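Local atomic coordinates of ionotropic glutamate receptor bacterial homologue (Nostoc punctiforme, PDB entry 2PYY), a protein that binds L-glutamate in its ligand-binding core and, as a bacterial homologue of ionotropic glutamate receptors, probably couples that binding to channel gating. Residues 10-15 against 159-164; 24-29 against 219-224; 86-91 against 184-189. All coordinates share one frame; numbering follows the deposited sequence.

Contact 1 (10-15 against 159-164); sequences RVIPPF and APVLLF. With GLU (glutamic acid), chain E.
Pro14 lies over one face of the Phe164 ring, and through such packing two lobes of the periplasmic-binding-protein fold meet: the loop 10-15 leaves the three-stranded parallel sheet of one lobe, and helix 159-166 belongs to the other. The two side chains run past one another, pointing opposite ways, with Pro14 CB 3.9 Å from the Phe164 ring centroid and 18° off its normal, a CH-pi contact. A cis peptide bond precedes Pro14. Pro13 adds its CB to CE2 of the same Phe164 ring at 3.8 Å.

Ile12 and Val161 lie crosswise. With Ile12 CG1 anti to the backbone N (chi1 175°), that atom presses on Val161 CG2 at 3.5 Å, tight for two carbons. Ile12 CD1 touches the same methyl and also approaches OE2 of the bound glutamate, so the interlobe packing continues directly into the ligand pocket. Phe15 instead presents its edge: its CZ meets Pro160 CB at 3.5 Å, near the plane of the ring.

No direct hydrogen bond joins the two segments; one water donates to Pro13 O at 2.8 Å and to Val161 O at 3.0 Å.

Contact 2 (24-29 against 219-224); sequences SGFSID and KWFDPK
Asp29 receives two donors from the segment 219-224 on one carboxylate oxygen, and these polar bonds tie the first turn of helix 26-38, the chain's first helix, to the end of helix 212-220, its last. Trp220 NE1 donates to Asp29 OD2 at 2.8 Å, with an N-H...O angle of 153°; the oxygen lies in the indole plane, but it is met on its anti side and from out of the carboxylate plane. Lys219 forms a salt bridge to the same atom, NZ to Asp29 OD2 2.9 Å, arriving from above the opposite face of the carboxylate. Its chain is extended beyond CG and reaches Asp29 at about a right angle.

CH-pi packing uses the face of the same indole. Gly25 CA stands 3.5 Å from the centroid of the six-membered ring of Trp220, and the backbone running on to Phe26 N covers the same face. Gly25, the N-cap residue, has a backbone conformation (phi 124°) in which a side chain would collide with the carbonyl O of Ser24. Ser24 OG lies at the edge of the indole, 3.1 Å from Trp220 CH2.

Aromatic and apolar contacts complete the contact. Phe221 turns its edge to the face of Phe26 in a T-shaped pair, with planes at 72° and Phe221 CE1 3.7 Å from Phe26 CG. Phe26 CB also touches Trp220 CD1 at 3.9 Å. Phe86 packs on both phenylalanines, extending the cluster beyond the two segments.

Asp29 OD1 is in turn held by Arg32, so that both carboxylate oxygens have cationic partners. Such surroundings would be expected to favour the ionised form of this buried aspartate and to limit its rotation, while the bond to Trp220 NE1 and the backbone over the ring face together probably keep the indole in place.

Contact 3 (86-91 against 184-189); sequences FASGLQ and ESYGII
Phe86 and Tyr186 open a short antiparallel pairing between the strands 86-91 and 184-186, whose directions make an angle of 134°. Tyr186 N donates to Phe86 O at 3.0 Å. Two further bonds join Ser88 and Glu184, Ser88 N to Glu184 O at 2.8 Å and Glu184 N to Ser88 O at 2.9 Å; between these two hydrogen-bonded pairs lies the non-hydrogen-bonded pair of Ala87 and Ser185. The pairing lies within the six-stranded mixed sheet of one lobe, where these strands run into the connections between lobes, as in related bilobal binding proteins.

Phe86, Ser88, Glu184 and Tyr186 share one face of the sheet. The rings of Phe86 and Tyr186 are nearly parallel, but offset until little overlap remains; Phe86 CB meets Tyr186 CD2 at 3.8 Å. With Ser88 OG anti to the backbone N (chi1 -177°), it donates to Tyr186 OH at 2.8 Å, while Ser88 CB sits over the ring face. Replacing Tyr186 by a phenylalanine would probably leave Ser88 OG without this acceptor and Asp158 without its hydroxyl partner, beside the glutamate. Glu184 OE1 approaches Leu90 CD2 at 3.9 Å and is hydrogen-bonded to Thr122 and Ser70.

From the N terminus, the first strand leads into 10-15, and helix 26-38 begins just beyond; backbone bonds, probably Phe26 N to Pro14 O and Ser27 N to Phe15 O, bind these neighbours. The chain then reaches 86-91. The partners of these three segments return in another order: 159-164 closes contact 1, 184-189 closes contact 3, and 219-224 closes contact 2 last. Contact 3 is therefore nested within contact 2, whereas contact 1 crosses both. Contact 1 joins the lobes, contact 3 pairs strands of the larger sheet, and contact 2 brings the last helix back to the first. Phe15, Phe86 and Phe221 pack together where all three contacts meet.

Contact 1 (10-15 against 159-164)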
loop_
_atom_site.group_PDB
_atom_site.type_symbol
_atom_site.label_atom_id
_atom_site.label_comp_id
_atom_site.label_asym_id
_atom_site.label_seq_id
_atom_site.Cartn_x
_atom_site.Cartn_y
_atom_site.Cartn_z
ATOM N N ARG B 10 -5.429 6.359 -15.890
ATOM C CA ARG B 10 -3.999 6.568 -15.981
ATOM C C ARG B 10 -3.521 5.478 -16.938
ATOM O O ARG B 10 -3.898 4.308 -16.817
ATOM C CB ARG B 10 -3.375 6.429 -14.587
ATOM C CG ARG B 10 -1.874 6.621 -14.524
ATOM C CD ARG B 10 -1.183 5.274 -14.477
ATOM N NE ARG B 10 0.261 5.374 -14.641
ATOM C CZ ARG B 10 1.073 6.039 -13.826
ATOM N NH1 ARG B 10 0.587 6.675 -12.766
ATOM N NH2 ARG B 10 2.376 6.088 -14.079
ATOM N N VAL B 11 -2.731 5.891 -17.921
ATOM C CA VAL B 11 -2.191 4.993 -18.933
ATOM C C VAL B 11 -1.120 4.081 -18.347
ATOM O O VAL B 11 -0.106 4.544 -17.837
ATOM C CB VAL B 11 -1.607 5.804 -20.107
ATOM C CG1 VAL B 11 -1.061 4.860 -21.185
ATOM C CG2 VAL B 11 -2.699 6.700 -20.697
ATOM N N ILE B 12 -1.366 2.777 -18.417
ATOM C CA ILE B 12 -0.442 1.775 -17.897
ATOM C C ILE B 12 -0.836 0.410 -18.475
ATOM O O ILE B 12 -1.654 -0.306 -17.907
ATOM C CB ILE B 12 -0.476 1.735 -16.337
ATOM C CG1 ILE B 12 0.416 0.595 -15.828
ATOM C CG2 ILE B 12 -1.913 1.598 -15.835
ATOM C CD1 ILE B 12 1.288 1.005 -14.661
ATOM N N PRO B 13 -0.272 0.048 -19.637
ATOM C CA PRO B 13 -0.578 -1.231 -20.283
ATOM C C PRO B 13 -0.134 -2.433 -19.469
ATOM O O PRO B 13 0.853 -2.373 -18.737
ATOM C CB PRO B 13 0.127 -1.117 -21.637
ATOM C CG PRO B 13 1.268 -0.193 -21.364
ATOM C CD PRO B 13 0.624 0.860 -20.474
ATOM N N PRO B 14 -0.858 -3.557 -19.592
ATOM C CA PRO B 14 -2.039 -3.743 -20.445
ATOM C C PRO B 14 -3.380 -3.392 -19.792
ATOM O O PRO B 14 -4.434 -3.803 -20.286
ATOM C CB PRO B 14 -1.958 -5.220 -20.799
ATOM C CG PRO B 14 -1.498 -5.810 -19.502
ATOM C CD PRO B 14 -0.422 -4.846 -19.019
ATOM N N PHE B 15 -3.351 -2.664 -18.677
ATOM C CA PHE B 15 -4.599 -2.275 -18.013
ATOM C C PHE B 15 -5.275 -1.115 -18.749
ATOM O O PHE B 15 -6.478 -1.149 -19.000
ATOM C CB PHE B 15 -4.333 -1.929 -16.539
ATOM C CG PHE B 15 -3.771 -3.085 -15.759
ATOM C CD1 PHE B 15 -2.400 -3.334 -15.744
ATOM C CD2 PHE B 15 -4.630 -4.005 -15.149
ATOM C CE1 PHE B 15 -1.893 -4.491 -15.141
ATOM C CE2 PHE B 15 -4.134 -5.159 -14.547
ATOM C CZ PHE B 15 -2.766 -5.406 -14.543
ATOM N N ALA B 159 4.216 -6.309 -11.281
ATOM C CA ALA B 159 4.540 -7.505 -12.070
ATOM C C ALA B 159 3.838 -7.615 -13.426
ATOM O O ALA B 159 4.483 -7.874 -14.449
ATOM C CB ALA B 159 4.277 -8.774 -11.236
ATOM N N PRO B 160 2.506 -7.432 -13.448
ATOM C CA PRO B 160 1.708 -7.507 -14.681
ATOM C C PRO B 160 2.205 -6.519 -15.730
ATOM O O PRO B 160 2.269 -6.831 -16.911
ATOM C CB PRO B 160 0.303 -7.150 -14.208
ATOM C CG PRO B 160 0.293 -7.598 -12.772
ATOM C CD PRO B 160 1.649 -7.208 -12.267
ATOM N N VAL B 161 2.560 -5.317 -15.288
ATOM C CA VAL B 161 3.032 -4.312 -16.218
ATOM C C VAL B 161 4.416 -4.651 -16.758
ATOM O O VAL B 161 4.673 -4.480 -17.949
ATOM C CB VAL B 161 3.038 -2.936 -15.547
ATOM C CG1 VAL B 161 3.568 -1.886 -16.509
ATOM C CG2 VAL B 161 1.614 -2.591 -15.106
ATOM N N LEU B 162 5.304 -5.137 -15.889
ATOM C CA LEU B 162 6.652 -5.510 -16.321
ATOM C C LEU B 162 6.578 -6.674 -17.323
ATOM O O LEU B 162 7.233 -6.645 -18.370
ATOM C CB LEU B 162 7.523 -5.891 -15.111
ATOM C CG LEU B 162 7.854 -4.758 -14.114
ATOM C CD1 LEU B 162 8.545 -5.319 -12.887
ATOM C CD2 LEU B 162 8.737 -3.724 -14.803
ATOM N N LEU B 163 5.774 -7.692 -17.023
ATOM C CA LEU B 163 5.653 -8.828 -17.940
ATOM C C LEU B 163 5.284 -8.378 -19.342
ATOM O O LEU B 163 5.911 -8.784 -20.313
ATOM C CB LEU B 163 4.605 -9.822 -17.441
ATOM C CG LEU B 163 5.086 -10.743 -16.324
ATOM C CD1 LEU B 163 3.919 -11.571 -15.820
ATOM C CD2 LEU B 163 6.205 -11.656 -16.837
ATOM N N PHE B 164 4.258 -7.539 -19.440
ATOM C CA PHE B 164 3.802 -7.034 -20.730
ATOM C C PHE B 164 4.910 -6.300 -21.479
ATOM O O PHE B 164 5.081 -6.475 -22.688
ATOM C CB PHE B 164 2.630 -6.082 -20.533
ATOM C CG PHE B 164 1.917 -5.736 -21.804
ATOM C CD1 PHE B 164 1.078 -6.656 -22.413
ATOM C CD2 PHE B 164 2.085 -4.493 -22.398
ATOM C CE1 PHE B 164 0.413 -6.342 -23.595
ATOM C CE2 PHE B 164 1.422 -4.169 -23.582
ATOM C CZ PHE B 164 0.589 -5.095 -24.180
HETATM N N GLU E . -0.052 -0.007 -8.801
HETATM C CA GLU E . 0.782 1.225 -8.687
HETATM C C GLU E . 0.185 2.159 -7.638
HETATM O O GLU E . -1.041 2.072 -7.413
HETATM C CB GLU E . 0.841 1.950 -10.032
HETATM C CG GLU E . 1.772 3.158 -10.048
HETATM C CD GLU E . 1.695 3.950 -11.347
HETATM O OE1 GLU E . 2.557 4.826 -11.561
HETATM O OE2 GLU E . 0.768 3.698 -12.147
HETATM O OXT GLU E . 0.939 2.966 -7.058
HETATM O O HOH W 1 3.391 -2.629 -19.893
#

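Contact 2 (24-29 against 219-224)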
loop_
_atom_site.group_PDB
_atom_site.type_symbol
_atom_site.label_atom_id
_atom_site.label_comp_id
_atom_site.label_asym_id
_atom_site.label_seq_id
_atom_site.Cartn_x
_atom_site.Cartn_y
_atom_site.Cartn_z
ATOM N N SER B 24 -7.925 1.499 -24.430
ATOM C CA SER B 24 -8.260 0.085 -24.336
ATOM C C SER B 24 -7.489 -0.560 -23.186
ATOM O O SER B 24 -6.719 0.108 -22.486
ATOM C CB SER B 24 -7.909 -0.632 -25.647
ATOM O OG SER B 24 -8.330 -1.992 -25.580
ATOM N N GLY B 25 -7.686 -1.861 -23.007
ATOM C CA GLY B 25 -6.987 -2.550 -21.944
ATOM C C GLY B 25 -7.944 -3.247 -21.010
ATOM O O GLY B 25 -9.164 -3.072 -21.086
ATOM N N PHE B 26 -7.385 -4.036 -20.105
ATOM C CA PHE B 26 -8.213 -4.767 -19.164
ATOM C C PHE B 26 -9.106 -3.872 -18.301
ATOM O O PHE B 26 -10.303 -4.109 -18.192
ATOM C CB PHE B 26 -7.343 -5.637 -18.264
ATOM C CG PHE B 26 -8.112 -6.342 -17.192
ATOM C CD1 PHE B 26 -8.815 -7.512 -17.471
ATOM C CD2 PHE B 26 -8.113 -5.843 -15.893
ATOM C CE1 PHE B 26 -9.506 -8.179 -16.456
ATOM C CE2 PHE B 26 -8.793 -6.494 -14.874
ATOM C CZ PHE B 26 -9.492 -7.669 -15.154
ATOM N N SER B 27 -8.536 -2.846 -17.678
ATOM C CA SER B 27 -9.364 -1.986 -16.840
ATOM C C SER B 27 -10.388 -1.201 -17.641
ATOM O O SER B 27 -11.506 -0.981 -17.166
ATOM C CB SER B 27 -8.513 -1.022 -16.023
ATOM O OG SER B 27 -7.566 -1.746 -15.250
ATOM N N ILE B 28 -10.004 -0.755 -18.834
ATOM C CA ILE B 28 -10.938 -0.038 -19.696
ATOM C C ILE B 28 -12.154 -0.951 -19.977
ATOM O O ILE B 28 -13.306 -0.526 -19.859
ATOM C CB ILE B 28 -10.252 0.389 -21.048
ATOM C CG1 ILE B 28 -9.134 1.399 -20.763
ATOM C CG2 ILE B 28 -11.262 1.081 -21.979
ATOM C CD1 ILE B 28 -9.611 2.644 -20.015
ATOM N N ASP B 29 -11.905 -2.209 -20.341
ATOM C CA ASP B 29 -13.015 -3.143 -20.617
ATOM C C ASP B 29 -13.828 -3.485 -19.372
ATOM O O ASP B 29 -15.057 -3.587 -19.418
ATOM C CB ASP B 29 -12.506 -4.455 -21.231
ATOM C CG ASP B 29 -11.921 -4.260 -22.617
ATOM O OD1 ASP B 29 -12.212 -3.218 -23.241
ATOM O OD2 ASP B 29 -11.188 -5.151 -23.083
ATOM N N LYS B 219 -8.665 -12.527 -21.953
ATOM C CA LYS B 219 -8.469 -11.729 -23.153
ATOM C C LYS B 219 -7.185 -10.903 -23.102
ATOM O O LYS B 219 -6.525 -10.715 -24.121
ATOM C CB LYS B 219 -9.650 -10.787 -23.360
ATOM C CG LYS B 219 -9.426 -9.750 -24.446
ATOM C CD LYS B 219 -10.603 -8.786 -24.532
ATOM C CE LYS B 219 -10.415 -7.748 -25.635
ATOM N NZ LYS B 219 -11.404 -6.655 -25.528
ATOM N N TRP B 220 -6.826 -10.418 -21.919
ATOM C CA TRP B 220 -5.636 -9.590 -21.795
ATOM C C TRP B 220 -4.432 -10.232 -21.134
ATOM O O TRP B 220 -3.332 -9.684 -21.198
ATOM C CB TRP B 220 -5.961 -8.299 -21.042
ATOM C CG TRP B 220 -6.914 -7.415 -21.767
ATOM C CD1 TRP B 220 -8.268 -7.380 -21.629
ATOM C CD2 TRP B 220 -6.582 -6.465 -22.778
ATOM N NE1 TRP B 220 -8.808 -6.460 -22.495
ATOM C CE2 TRP B 220 -7.794 -5.880 -23.214
ATOM C CE3 TRP B 220 -5.376 -6.044 -23.361
ATOM C CZ2 TRP B 220 -7.837 -4.894 -24.213
ATOM C CZ3 TRP B 220 -5.428 -5.062 -24.354
ATOM C CH2 TRP B 220 -6.651 -4.502 -24.762
ATOM N N PHE B 221 -4.625 -11.389 -20.511
ATOM C CA PHE B 221 -3.529 -12.051 -19.815
ATOM C C PHE B 221 -3.425 -13.544 -20.106
ATOM O O PHE B 221 -4.280 -14.135 -20.772
ATOM C CB PHE B 221 -3.676 -11.855 -18.295
ATOM C CG PHE B 221 -3.750 -10.411 -17.866
ATOM C CD1 PHE B 221 -4.981 -9.766 -17.734
ATOM C CD2 PHE B 221 -2.587 -9.696 -17.602
ATOM C CE1 PHE B 221 -5.056 -8.430 -17.344
ATOM C CE2 PHE B 221 -2.641 -8.360 -17.211
ATOM C CZ PHE B 221 -3.879 -7.722 -17.081
ATOM N N ASP B 222 -2.362 -14.145 -19.588
ATOM C CA ASP B 222 -2.135 -15.571 -19.766
ATOM C C ASP B 222 -2.612 -16.249 -18.488
ATOM O O ASP B 222 -2.179 -15.905 -17.402
ATOM C CB ASP B 222 -0.650 -15.835 -20.001
ATOM C CG ASP B 222 -0.367 -17.276 -20.359
ATOM O OD1 ASP B 222 0.506 -17.491 -21.223
ATOM O OD2 ASP B 222 -1.007 -18.183 -19.776
ATOM N N PRO B 223 -3.520 -17.223 -18.606
ATOM C CA PRO B 223 -4.059 -17.940 -17.446
ATOM C C PRO B 223 -3.035 -18.377 -16.399
ATOM O O PRO B 223 -3.293 -18.273 -15.196
ATOM C CB PRO B 223 -4.788 -19.125 -18.085
ATOM C CG PRO B 223 -4.033 -19.339 -19.365
ATOM C CD PRO B 223 -3.877 -17.921 -19.851
ATOM N N LYS B 224 -1.872 -18.838 -16.852
ATOM C CA LYS B 224 -0.834 -19.312 -15.933
ATOM C C LYS B 224 -0.185 -18.234 -15.053
ATOM O O LYS B 224 0.433 -18.550 -14.036
ATOM C CB LYS B 224 0.264 -20.049 -16.708
ATOM C CG LYS B 224 1.095 -19.156 -17.608
ATOM C CD LYS B 224 2.123 -19.957 -18.386
ATOM C CE LYS B 224 2.881 -19.078 -19.361
ATOM N NZ LYS B 224 3.603 -17.995 -18.656
#

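Contact 3 (86-91 against 184-189)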
loop_
_atom_site.group_PDB
_atom_site.type_symbol
_atom_site.label_atom_id
_atom_site.label_comp_id
_atom_site.label_asym_id
_atom_site.label_seq_id
_atom_site.Cartn_x
_atom_site.Cartn_y
_atom_site.Cartn_z
ATOM N N PHE B 86 -8.305 -6.943 -9.349
ATOM C CA PHE B 86 -7.153 -7.689 -9.846
ATOM C C PHE B 86 -6.153 -7.994 -8.729
ATOM O O PHE B 86 -6.030 -7.228 -7.774
ATOM C CB PHE B 86 -6.450 -6.852 -10.920
ATOM C CG PHE B 86 -5.561 -7.647 -11.834
ATOM C CD1 PHE B 86 -6.059 -8.175 -13.023
ATOM C CD2 PHE B 86 -4.225 -7.852 -11.521
ATOM C CE1 PHE B 86 -5.229 -8.894 -13.896
ATOM C CE2 PHE B 86 -3.384 -8.568 -12.380
ATOM C CZ PHE B 86 -3.891 -9.088 -13.572
ATOM N N ALA B 87 -5.438 -9.108 -8.859
ATOM C CA ALA B 87 -4.417 -9.505 -7.890
ATOM C C ALA B 87 -3.071 -9.233 -8.554
ATOM O O ALA B 87 -2.761 -9.798 -9.606
ATOM C CB ALA B 87 -4.550 -11.003 -7.559
ATOM N N SER B 88 -2.267 -8.365 -7.949
ATOM C CA SER B 88 -0.961 -7.999 -8.518
ATOM C C SER B 88 0.122 -7.892 -7.436
ATOM O O SER B 88 -0.056 -8.386 -6.331
ATOM C CB SER B 88 -1.091 -6.660 -9.258
ATOM O OG SER B 88 0.113 -6.282 -9.901
ATOM N N GLY B 89 1.245 -7.261 -7.767
ATOM C CA GLY B 89 2.304 -7.109 -6.789
ATOM C C GLY B 89 3.580 -6.560 -7.389
ATOM O O GLY B 89 3.726 -6.492 -8.609
ATOM N N LEU B 90 4.520 -6.173 -6.535
ATOM C CA LEU B 90 5.787 -5.629 -7.006
ATOM C C LEU B 90 6.756 -6.745 -7.342
ATOM O O LEU B 90 6.760 -7.794 -6.695
ATOM C CB LEU B 90 6.400 -4.734 -5.935
ATOM C CG LEU B 90 5.481 -3.654 -5.365
ATOM C CD1 LEU B 90 6.193 -2.914 -4.243
ATOM C CD2 LEU B 90 5.063 -2.703 -6.472
ATOM N N GLN B 91 7.579 -6.516 -8.355
ATOM C CA GLN B 91 8.565 -7.503 -8.756
ATOM C C GLN B 91 9.802 -6.788 -9.280
ATOM O O GLN B 91 9.740 -5.616 -9.652
ATOM C CB GLN B 91 7.982 -8.424 -9.826
ATOM C CG GLN B 91 8.788 -9.692 -10.058
ATOM C CD GLN B 91 7.915 -10.847 -10.503
ATOM O OE1 GLN B 91 7.097 -10.700 -11.412
ATOM N NE2 GLN B 91 8.082 -12.009 -9.865
ATOM N N GLU B 184 -0.144 -6.872 -3.845
ATOM C CA GLU B 184 -1.083 -5.759 -3.769
ATOM C C GLU B 184 -2.241 -6.069 -4.699
ATOM O O GLU B 184 -2.071 -6.742 -5.711
ATOM C CB GLU B 184 -0.424 -4.453 -4.231
ATOM C CG GLU B 184 0.950 -4.158 -3.634
ATOM C CD GLU B 184 1.454 -2.752 -3.946
ATOM O OE1 GLU B 184 1.437 -2.336 -5.141
ATOM O OE2 GLU B 184 1.889 -2.067 -2.988
ATOM N N SER B 185 -3.424 -5.595 -4.356
ATOM C CA SER B 185 -4.554 -5.822 -5.226
ATOM C C SER B 185 -4.945 -4.449 -5.758
ATOM O O SER B 185 -4.655 -3.418 -5.131
ATOM C CB SER B 185 -5.710 -6.479 -4.462
ATOM O OG SER B 185 -6.461 -5.526 -3.738
ATOM N N TYR B 186 -5.553 -4.430 -6.940
ATOM C CA TYR B 186 -5.999 -3.177 -7.543
ATOM C C TYR B 186 -7.482 -3.041 -7.311
ATOM O O TYR B 186 -8.200 -4.042 -7.277
ATOM C CB TYR B 186 -5.789 -3.152 -9.053
ATOM C CG TYR B 186 -4.374 -3.329 -9.508
ATOM C CD1 TYR B 186 -3.297 -2.887 -8.732
ATOM C CD2 TYR B 186 -4.107 -3.908 -10.746
ATOM C CE1 TYR B 186 -1.986 -3.021 -9.189
ATOM C CE2 TYR B 186 -2.808 -4.043 -11.210
ATOM C CZ TYR B 186 -1.756 -3.599 -10.429
ATOM O OH TYR B 186 -0.479 -3.744 -10.913
ATOM N N GLY B 187 -7.942 -1.799 -7.205
ATOM C CA GLY B 187 -9.351 -1.549 -6.997
ATOM C C GLY B 187 -9.717 -0.241 -7.666
ATOM O O GLY B 187 -8.842 0.448 -8.214
ATOM N N ILE B 188 -11.005 0.079 -7.666
ATOM C CA ILE B 188 -11.492 1.334 -8.232
ATOM C C ILE B 188 -11.444 2.259 -7.015
ATOM O O ILE B 188 -11.917 1.889 -5.930
ATOM C CB ILE B 188 -12.946 1.164 -8.785
ATOM C CG1 ILE B 188 -12.897 0.304 -10.059
ATOM C CG2 ILE B 188 -13.578 2.529 -9.103
ATOM C CD1 ILE B 188 -14.274 -0.210 -10.564
ATOM N N ILE B 189 -10.817 3.425 -7.159
ATOM C CA ILE B 189 -10.720 4.347 -6.030
ATOM C C ILE B 189 -11.890 5.316 -6.121
ATOM O O ILE B 189 -12.216 5.804 -7.205
ATOM C CB ILE B 189 -9.338 5.091 -6.034
ATOM C CG1 ILE B 189 -9.103 5.799 -4.696
ATOM C CG2 ILE B 189 -9.265 6.063 -7.214
ATOM C CD1 ILE B 189 -7.644 6.169 -4.445
#